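Glutamate racemase (Escherichia coli, PDB 2JFN) belongs to the Asp/Glu/hydantoin racemase family and has a two-lobed alpha/beta fold that holds a glutamic acid molecule in a pocket. Local coordinates at residues A249-A254 against G274-E279; H48-F53 against I253-A258; T23-D28 against A86-A91. One frame throughout, in Å; residues are numbered along the deposited sequence.

Contact 1: residues A249-A254 against G274-E279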
loop_
_atom_site.group_PDB
_atom_site.type_symbol
_atom_site.label_atom_id
_atom_site.label_comp_id
_atom_site.label_asym_id
_atom_site.label_seq_id
_atom_site.Cartn_x
_atom_site.Cartn_y
_atom_site.Cartn_z
ATOM N N ALA A 249 8.058 22.066 10.410
ATOM C CA ALA A 249 7.356 22.094 11.684
ATOM C C ALA A 249 5.847 22.104 11.447
ATOM O O ALA A 249 5.063 22.020 12.392
ATOM C CB ALA A 249 7.780 23.321 12.498
ATOM N N ASP A 250 5.441 22.203 10.183
ATOM C CA ASP A 250 4.021 22.212 9.846
ATOM C C ASP A 250 3.381 20.893 10.263
ATOM O O ASP A 250 4.062 19.876 10.396
ATOM C CB ASP A 250 3.811 22.426 8.339
ATOM C CG ASP A 250 4.188 23.828 7.886
ATOM O OD1 ASP A 250 4.446 24.690 8.755
ATOM O OD2 ASP A 250 4.218 24.074 6.659
ATOM N N ALA A 251 2.069 20.916 10.469
ATOM C CA ALA A 251 1.338 19.721 10.869
ATOM C C ALA A 251 1.198 18.769 9.684
ATOM O O ALA A 251 1.395 19.167 8.537
ATOM C CB ALA A 251 -0.037 20.104 11.392
ATOM N N ASN A 252 0.857 17.516 9.968
ATOM C CA ASN A 252 0.692 16.517 8.920
ATOM C C ASN A 252 -0.402 16.956 7.961
ATOM O O ASN A 252 -1.394 17.548 8.373
ATOM C CB ASN A 252 0.317 15.157 9.514
ATOM C CG ASN A 252 1.350 14.641 10.485
ATOM O OD1 ASN A 252 2.543 14.914 10.344
ATOM N ND2 ASN A 252 0.901 13.875 11.469
ATOM N N ILE A 253 -0.226 16.657 6.683
ATOM C CA ILE A 253 -1.222 17.050 5.695
ATOM C C ILE A 253 -1.493 15.952 4.664
ATOM O O ILE A 253 -0.611 15.149 4.340
ATOM C CB ILE A 253 -0.769 18.344 4.975
ATOM C CG1 ILE A 253 -1.853 18.832 4.015
ATOM C CG2 ILE A 253 0.524 18.092 4.223
ATOM C CD1 ILE A 253 -1.476 20.114 3.302
ATOM N N ALA A 254 -2.730 15.907 4.175
ATOM C CA ALA A 254 -3.122 14.934 3.167
ATOM C C ALA A 254 -3.415 15.684 1.871
ATOM O O ALA A 254 -4.025 16.759 1.891
ATOM C CB ALA A 254 -4.362 14.159 3.621
ATOM N N GLY A 274 -4.388 11.166 11.776
ATOM C CA GLY A 274 -3.385 12.157 12.120
ATOM C C GLY A 274 -3.169 13.263 11.101
ATOM O O GLY A 274 -2.225 14.041 11.223
ATOM N N PHE A 275 -4.026 13.332 10.088
ATOM C CA PHE A 275 -3.910 14.379 9.076
ATOM C C PHE A 275 -5.063 15.342 9.303
ATOM O O PHE A 275 -6.214 15.024 9.011
ATOM C CB PHE A 275 -3.985 13.791 7.663
ATOM C CG PHE A 275 -2.908 12.785 7.370
ATOM C CD1 PHE A 275 -3.144 11.423 7.534
ATOM C CD2 PHE A 275 -1.643 13.202 6.972
ATOM C CE1 PHE A 275 -2.132 10.487 7.307
ATOM C CE2 PHE A 275 -0.625 12.278 6.742
ATOM C CZ PHE A 275 -0.871 10.915 6.912
ATOM N N GLU A 276 -4.746 16.514 9.839
ATOM C CA GLU A 276 -5.755 17.522 10.141
ATOM C C GLU A 276 -6.406 18.128 8.914
ATOM O O GLU A 276 -7.605 18.422 8.916
ATOM C CB GLU A 276 -5.135 18.650 10.967
ATOM C CG GLU A 276 -3.869 19.237 10.356
ATOM C CD GLU A 276 -3.745 20.731 10.594
ATOM O OE1 GLU A 276 -4.030 21.186 11.727
ATOM O OE2 GLU A 276 -3.354 21.455 9.652
ATOM N N THR A 277 -5.614 18.300 7.863
ATOM C CA THR A 277 -6.101 18.929 6.646
ATOM C C THR A 277 -5.961 18.091 5.380
ATOM O O THR A 277 -5.050 17.271 5.257
ATOM C CB THR A 277 -5.352 20.267 6.426
ATOM O OG1 THR A 277 -5.460 21.068 7.610
ATOM C CG2 THR A 277 -5.927 21.027 5.246
ATOM N N LEU A 278 -6.886 18.317 4.452
ATOM C CA LEU A 278 -6.900 17.664 3.150
ATOM C C LEU A 278 -6.921 18.789 2.121
ATOM O O LEU A 278 -7.838 19.613 2.120
ATOM C CB LEU A 278 -8.151 16.802 2.976
ATOM C CG LEU A 278 -8.386 16.282 1.555
ATOM C CD1 LEU A 278 -7.312 15.266 1.178
ATOM C CD2 LEU A 278 -9.759 15.647 1.471
ATOM N N GLU A 279 -5.908 18.835 1.263
ATOM C CA GLU A 279 -5.823 19.861 0.228
ATOM C C GLU A 279 -5.616 19.230 -1.144
ATOM O O GLU A 279 -5.174 18.081 -1.259
ATOM C CB GLU A 279 -4.655 20.820 0.498
ATOM C CG GLU A 279 -4.797 21.695 1.737
ATOM C CD GLU A 279 -3.602 22.610 1.940
ATOM O OE1 GLU A 279 -3.489 23.215 3.032
ATOM O OE2 GLU A 279 -2.774 22.731 1.012
HETATM O O HOH W 1 -1.789 20.502 7.776
#
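Ala254 and Leu278 face each other as a parallel beta bridge, with their CA atoms 4.7 Å apart, and the backbone of 274-279 binds both Ala254 N and Ala254 O. Ala254 N donates to Thr277 O at 2.9 Å. Ala254 O accepts from Glu279 N and also meets the CA-H of Leu278. Before the bridge, side chains do the joining. The amide of Asn252 reaches Gly274 O through ND2 at 3.1 Å, and its OD1 takes Tyr49 N. Both ends of this amide are therefore held. Gly274 closes the preceding helix in a Schellman motif, with a positive phi of 111°. Phe275 brings CD2 to 3.4 Å from Ile253 O. Glu276 curls back, bent at chi2 (145°), and its CD lies 3.8 Å from Ala251 CB. A water donates to both Asn252 O and Glu276 OE2, and Thr277 OG1 also donates to OE2. Ile253 CD1 touches Glu279 CD at 3.6 Å, the two side chains crossing at about a right angle; the Glu279 carboxylate forms a salt bridge with Arg82. Leu278 CD1 packs on Ala254 CB. Helix 267-272 covers this face through Leu270, strand 48-53 flanks 253-256, and Phe275 meets the ring of Tyr37.

Contact 2: residues H48-F53 against I253-A258; sequences HYIYAF and IAFCMA
Strands 48-53 and 253-256 pair as parallel neighbours in the buried mixed sheet of one lobe, although 199 residues separate the two segments. Their axes come within 4.5 Å at an angle of 18°. Four backbone bonds zip them together. Ile253 N binds Tyr49 O, and Tyr51 N binds Ile253 O. Phe255 N comes within 2.6 Å of Tyr51 O, and Phe53 N binds Phe255 O. On one face, Ile50 and Ile253 lie side by side, with CG1 of Ile50 4.1 Å from CG2 of Ile253. CG2 of Ile50, anti to its backbone N, meets Phe255 CD1 at 3.5 Å. Val79 of helix 65-82 also packs on Ile50. On this same face Met257 bends back over the end of the strand, and its CE lies 3.4 Å from Phe53 O and also touches Ala52 CB. On the other face, chi1 of Phe53 (60°) sets CG between the backbone N and the carbonyl carbon. One ring face then lies over Cys256 CA, a CH-pi contact at 4.2 Å from the centroid. Phe53 CZ also presses on Cys256 CB at 3.5 Å. Tyr51 OH binds Gly30 O. The backbone bonds fix the parallel register, while apolar packing joins the side chains on both faces.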
loop_
_atom_site.group_PDB
_atom_site.type_symbol
_atom_site.label_atom_id
_atom_site.label_comp_id
_atom_site.label_asym_id
_atom_site.label_seq_id
_atom_site.Cartn_x
_atom_site.Cartn_y
_atom_site.Cartn_z
ATOM N N HIS A 48 7.050 14.689 10.032
ATOM C CA HIS A 48 6.116 15.570 9.335
ATOM C C HIS A 48 5.633 14.712 8.175
ATOM O O HIS A 48 6.323 14.582 7.161
ATOM C CB HIS A 48 6.807 16.810 8.768
ATOM C CG HIS A 48 5.947 17.591 7.818
ATOM N ND1 HIS A 48 6.414 18.076 6.614
ATOM C CD2 HIS A 48 4.652 17.981 7.901
ATOM C CE1 HIS A 48 5.445 18.730 5.998
ATOM N NE2 HIS A 48 4.365 18.686 6.759
ATOM N N TYR A 49 4.461 14.118 8.335
ATOM C CA TYR A 49 3.922 13.249 7.304
ATOM C C TYR A 49 3.043 13.938 6.270
ATOM O O TYR A 49 2.261 14.842 6.580
ATOM C CB TYR A 49 3.117 12.105 7.933
ATOM C CG TYR A 49 3.941 11.088 8.692
ATOM C CD1 TYR A 49 4.042 11.136 10.082
ATOM C CD2 TYR A 49 4.598 10.057 8.017
ATOM C CE1 TYR A 49 4.776 10.171 10.794
ATOM C CE2 TYR A 49 5.335 9.093 8.710
ATOM C CZ TYR A 49 5.417 9.156 10.099
ATOM O OH TYR A 49 6.131 8.188 10.778
ATOM N N ILE A 50 3.198 13.495 5.033
ATOM C CA ILE A 50 2.392 13.984 3.932
ATOM C C ILE A 50 1.803 12.728 3.315
ATOM O O ILE A 50 2.543 11.813 2.942
ATOM C CB ILE A 50 3.236 14.680 2.849
ATOM C CG1 ILE A 50 3.920 15.924 3.423
ATOM C CG2 ILE A 50 2.343 15.058 1.665
ATOM C CD1 ILE A 50 5.011 16.474 2.516
ATOM N N TYR A 51 0.480 12.663 3.241
ATOM C CA TYR A 51 -0.171 11.521 2.620
ATOM C C TYR A 51 -0.763 12.028 1.318
ATOM O O TYR A 51 -1.484 13.028 1.304
ATOM C CB TYR A 51 -1.290 10.954 3.501
ATOM C CG TYR A 51 -1.858 9.656 2.950
ATOM C CD1 TYR A 51 -3.054 9.630 2.231
ATOM C CD2 TYR A 51 -1.152 8.460 3.089
ATOM C CE1 TYR A 51 -3.527 8.440 1.656
ATOM C CE2 TYR A 51 -1.616 7.268 2.524
ATOM C CZ TYR A 51 -2.797 7.262 1.807
ATOM O OH TYR A 51 -3.216 6.078 1.226
ATOM N N ALA A 52 -0.449 11.354 0.221
ATOM C CA ALA A 52 -0.980 11.759 -1.074
ATOM C C ALA A 52 -1.632 10.570 -1.758
ATOM O O ALA A 52 -1.049 9.484 -1.827
ATOM C CB ALA A 52 0.139 12.317 -1.949
ATOM N N PHE A 53 -2.848 10.769 -2.248
ATOM C CA PHE A 53 -3.539 9.701 -2.946
ATOM C C PHE A 53 -4.090 10.202 -4.282
ATOM O O PHE A 53 -4.625 11.312 -4.383
ATOM C CB PHE A 53 -4.638 9.081 -2.053
ATOM C CG PHE A 53 -5.707 10.048 -1.604
ATOM C CD1 PHE A 53 -6.977 10.011 -2.177
ATOM C CD2 PHE A 53 -5.458 10.961 -0.582
ATOM C CE1 PHE A 53 -7.987 10.867 -1.736
ATOM C CE2 PHE A 53 -6.460 11.828 -0.130
ATOM C CZ PHE A 53 -7.729 11.778 -0.711
ATOM N N ILE A 253 -0.226 16.657 6.683
ATOM C CA ILE A 253 -1.222 17.050 5.695
ATOM C C ILE A 253 -1.493 15.952 4.664
ATOM O O ILE A 253 -0.611 15.149 4.340
ATOM C CB ILE A 253 -0.769 18.344 4.975
ATOM C CG1 ILE A 253 -1.853 18.832 4.015
ATOM C CG2 ILE A 253 0.524 18.092 4.223
ATOM C CD1 ILE A 253 -1.476 20.114 3.302
ATOM N N ALA A 254 -2.730 15.907 4.175
ATOM C CA ALA A 254 -3.122 14.934 3.167
ATOM C C ALA A 254 -3.415 15.684 1.871
ATOM O O ALA A 254 -4.025 16.759 1.891
ATOM C CB ALA A 254 -4.362 14.159 3.621
ATOM N N PHE A 255 -2.961 15.123 0.756
ATOM C CA PHE A 255 -3.180 15.711 -0.565
ATOM C C PHE A 255 -3.999 14.782 -1.460
ATOM O O PHE A 255 -3.724 13.582 -1.545
ATOM C CB PHE A 255 -1.857 15.956 -1.297
ATOM C CG PHE A 255 -1.075 17.138 -0.803
ATOM C CD1 PHE A 255 0.258 16.988 -0.434
ATOM C CD2 PHE A 255 -1.651 18.403 -0.745
ATOM C CE1 PHE A 255 1.015 18.077 -0.014
ATOM C CE2 PHE A 255 -0.906 19.509 -0.326
ATOM C CZ PHE A 255 0.433 19.344 0.043
ATOM N N CYS A 256 -5.005 15.327 -2.130
ATOM C CA CYS A 256 -5.767 14.530 -3.087
ATOM C C CYS A 256 -5.441 15.206 -4.422
ATOM O O CYS A 256 -4.903 16.319 -4.435
ATOM C CB CYS A 256 -7.272 14.574 -2.792
ATOM S SG CYS A 256 -8.018 16.214 -2.811
ATOM N N MET A 257 -5.733 14.555 -5.543
ATOM C CA MET A 257 -5.425 15.174 -6.833
ATOM C C MET A 257 -6.617 15.955 -7.383
ATOM O O MET A 257 -6.483 16.724 -8.334
ATOM C CB MET A 257 -4.961 14.117 -7.843
ATOM C CG MET A 257 -3.737 13.315 -7.387
ATOM S SD MET A 257 -2.367 14.320 -6.717
ATOM C CE MET A 257 -2.038 13.454 -5.164
ATOM N N ALA A 258 -7.775 15.762 -6.765
ATOM C CA ALA A 258 -8.992 16.459 -7.164
ATOM C C ALA A 258 -9.906 16.519 -5.953
ATOM O O ALA A 258 -10.151 15.504 -5.303
ATOM C CB ALA A 258 -9.684 15.721 -8.308
#

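Contact 3: residues T23-D28 against A86-A91; sequences TVLVFD and ALAVVA. With GLU (glutamic acid), chain B.
Asp28 OD1 is gripped by three groups: the backbone N atoms of Gly30 and Gly33, and, weakly, the amino N of the bound glutamic acid. The same amino N makes its stronger bond to Asp28 OD2, at 2.8 Å. Asp28 CG is anti to the backbone N (chi1 -177°), which carries it onward toward the ligand. Behind this carboxylate, strands 23-28 and 87-90 run parallel, 15° apart. Ala86 N donates to Thr23 O at 2.8 Å, with a weaker bond from Leu87 N to the same oxygen. Leu25 N binds Leu87 O, Val89 N reaches Leu25 O at 2.7 Å, and Phe27 N binds Val89 O at 2.8 Å. At the end, Ala91 N makes weak bonds to Phe27 O and back to Val89 O, where Val90 centres an inverse gamma turn. Val24 and Leu87 lie side by side, with CG1 of Val24 3.9 Å from CD2 of Leu87. CG1 of Val26 lies 4.0 Å from Ala91 CB. On the other face, Leu25 CD2 rests on Ala88 CB at 4.1 Å, and Val90 CG1 sits at the edge of the Phe27 ring. Helix 228-241 covers Leu87 and Val89, and helix 65-82 covers Leu25 and Phe27. The glycine N-H groups hold OD1 while OD2 makes the stronger ligand bond, and the apolar strand pair carries that carboxylate into the pocket at its C-terminal end.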
loop_
_atom_site.group_PDB
_atom_site.type_symbol
_atom_site.label_atom_id
_atom_site.label_comp_id
_atom_site.label_asym_id
_atom_site.label_seq_id
_atom_site.Cartn_x
_atom_site.Cartn_y
_atom_site.Cartn_z
ATOM N N THR A 23 10.482 15.307 6.769
ATOM C CA THR A 23 9.263 15.211 5.986
ATOM C C THR A 23 9.237 13.894 5.231
ATOM O O THR A 23 10.129 13.601 4.434
ATOM C CB THR A 23 9.180 16.377 4.981
ATOM O OG1 THR A 23 9.080 17.612 5.702
ATOM C CG2 THR A 23 7.974 16.212 4.066
ATOM N N VAL A 24 8.207 13.100 5.492
ATOM C CA VAL A 24 8.052 11.818 4.833
ATOM C C VAL A 24 6.749 11.738 4.054
ATOM O O VAL A 24 5.671 11.999 4.588
ATOM C CB VAL A 24 8.091 10.662 5.855
ATOM C CG1 VAL A 24 7.745 9.351 5.176
ATOM C CG2 VAL A 24 9.482 10.583 6.481
ATOM N N LEU A 25 6.864 11.375 2.783
ATOM C CA LEU A 25 5.702 11.230 1.925
ATOM C C LEU A 25 5.310 9.764 1.842
ATOM O O LEU A 25 6.164 8.900 1.660
ATOM C CB LEU A 25 6.007 11.727 0.507
ATOM C CG LEU A 25 4.993 11.315 -0.567
ATOM C CD1 LEU A 25 3.643 11.990 -0.301
ATOM C CD2 LEU A 25 5.525 11.699 -1.953
ATOM N N VAL A 26 4.019 9.494 2.001
ATOM C CA VAL A 26 3.489 8.146 1.859
ATOM C C VAL A 26 2.460 8.291 0.728
ATOM O O VAL A 26 1.498 9.060 0.848
ATOM C CB VAL A 26 2.799 7.643 3.145
ATOM C CG1 VAL A 26 2.255 6.241 2.915
ATOM C CG2 VAL A 26 3.808 7.627 4.313
ATOM N N PHE A 27 2.690 7.574 -0.370
ATOM C CA PHE A 27 1.826 7.635 -1.549
ATOM C C PHE A 27 1.111 6.337 -1.907
ATOM O O PHE A 27 1.650 5.247 -1.733
ATOM C CB PHE A 27 2.646 8.061 -2.771
ATOM C CG PHE A 27 1.907 7.915 -4.081
ATOM C CD1 PHE A 27 1.029 8.906 -4.517
ATOM C CD2 PHE A 27 2.041 6.759 -4.843
ATOM C CE1 PHE A 27 0.293 8.746 -5.692
ATOM C CE2 PHE A 27 1.309 6.587 -6.022
ATOM C CZ PHE A 27 0.433 7.581 -6.445
ATOM N N ASP A 28 -0.107 6.473 -2.420
ATOM C CA ASP A 28 -0.906 5.340 -2.881
ATOM C C ASP A 28 -1.948 5.874 -3.843
ATOM O O ASP A 28 -2.187 7.082 -3.905
ATOM C CB ASP A 28 -1.640 4.633 -1.735
ATOM C CG ASP A 28 -2.414 3.406 -2.219
ATOM O OD1 ASP A 28 -3.526 3.133 -1.716
ATOM O OD2 ASP A 28 -1.905 2.707 -3.118
ATOM N N ALA A 86 12.365 14.189 2.811
ATOM C CA ALA A 86 13.497 13.471 3.373
ATOM C C ALA A 86 13.418 12.045 2.820
ATOM O O ALA A 86 14.431 11.383 2.613
ATOM C CB ALA A 86 13.410 13.459 4.905
ATOM N N LEU A 87 12.200 11.586 2.551
ATOM C CA LEU A 87 11.992 10.236 2.041
ATOM C C LEU A 87 10.560 10.064 1.551
ATOM O O LEU A 87 9.642 10.710 2.058
ATOM C CB LEU A 87 12.285 9.229 3.164
ATOM C CG LEU A 87 11.984 7.736 3.013
ATOM C CD1 LEU A 87 12.833 6.970 4.024
ATOM C CD2 LEU A 87 10.498 7.455 3.245
ATOM N N ALA A 88 10.378 9.190 0.567
ATOM C CA ALA A 88 9.058 8.909 0.020
ATOM C C ALA A 88 8.811 7.404 -0.038
ATOM O O ALA A 88 9.702 6.621 -0.379
ATOM C CB ALA A 88 8.927 9.501 -1.372
ATOM N N VAL A 89 7.590 7.010 0.296
ATOM C CA VAL A 89 7.201 5.607 0.273
ATOM C C VAL A 89 6.096 5.390 -0.747
ATOM O O VAL A 89 5.050 6.037 -0.686
ATOM C CB VAL A 89 6.659 5.145 1.642
ATOM C CG1 VAL A 89 6.337 3.655 1.590
ATOM C CG2 VAL A 89 7.664 5.455 2.743
ATOM N N VAL A 90 6.337 4.498 -1.698
ATOM C CA VAL A 90 5.335 4.175 -2.695
ATOM C C VAL A 90 4.598 2.996 -2.062
ATOM O O VAL A 90 4.902 1.840 -2.352
ATOM C CB VAL A 90 5.989 3.747 -4.024
ATOM C CG1 VAL A 90 4.919 3.442 -5.063
ATOM C CG2 VAL A 90 6.906 4.869 -4.533
ATOM N N ALA A 91 3.661 3.305 -1.166
ATOM C CA ALA A 91 2.893 2.282 -0.450
ATOM C C ALA A 91 1.758 1.803 -1.332
ATOM O O ALA A 91 0.587 1.877 -0.960
ATOM C CB ALA A 91 2.350 2.861 0.847
HETATM N N GLU B . -3.032 0.132 -2.753
HETATM C CA GLU B . -3.203 -0.752 -3.909
HETATM C C GLU B . -1.876 -1.425 -4.204
HETATM O O GLU B . -1.109 -1.782 -3.237
HETATM C CB GLU B . -3.673 0.065 -5.123
HETATM C CG GLU B . -4.835 -0.656 -5.842
HETATM C CD GLU B . -5.110 -0.026 -7.201
HETATM O OE1 GLU B . -5.504 -0.726 -8.131
HETATM O OE2 GLU B . -4.951 1.186 -7.379
HETATM O OXT GLU B . -1.524 -1.649 -5.409
#

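Overall arrangement
All three contacts build the same mixed sheet. Contact 1 and contact 2 share Ile253 and Ala254 on strand 253-256, which is flanked by 277-280 and 48-53. Strand 48-53 in turn neighbours 21-28, the strand that contact 3 pairs with 87-90. Contacts 2 and 3 meet through His48 ND1 and Thr23 OG1, 2.9 Å apart, and through Ile50 O and Val26 N. Contacts 1 and 3 do not touch; their centres are 14 Å apart. Contact 1 is partly buried, with a bridging water, acidic side chains and just a short strand pairing. Contacts 2 and 3 are buried and mostly apolar. Of the three, contact 3 alone binds the glutamic acid directly.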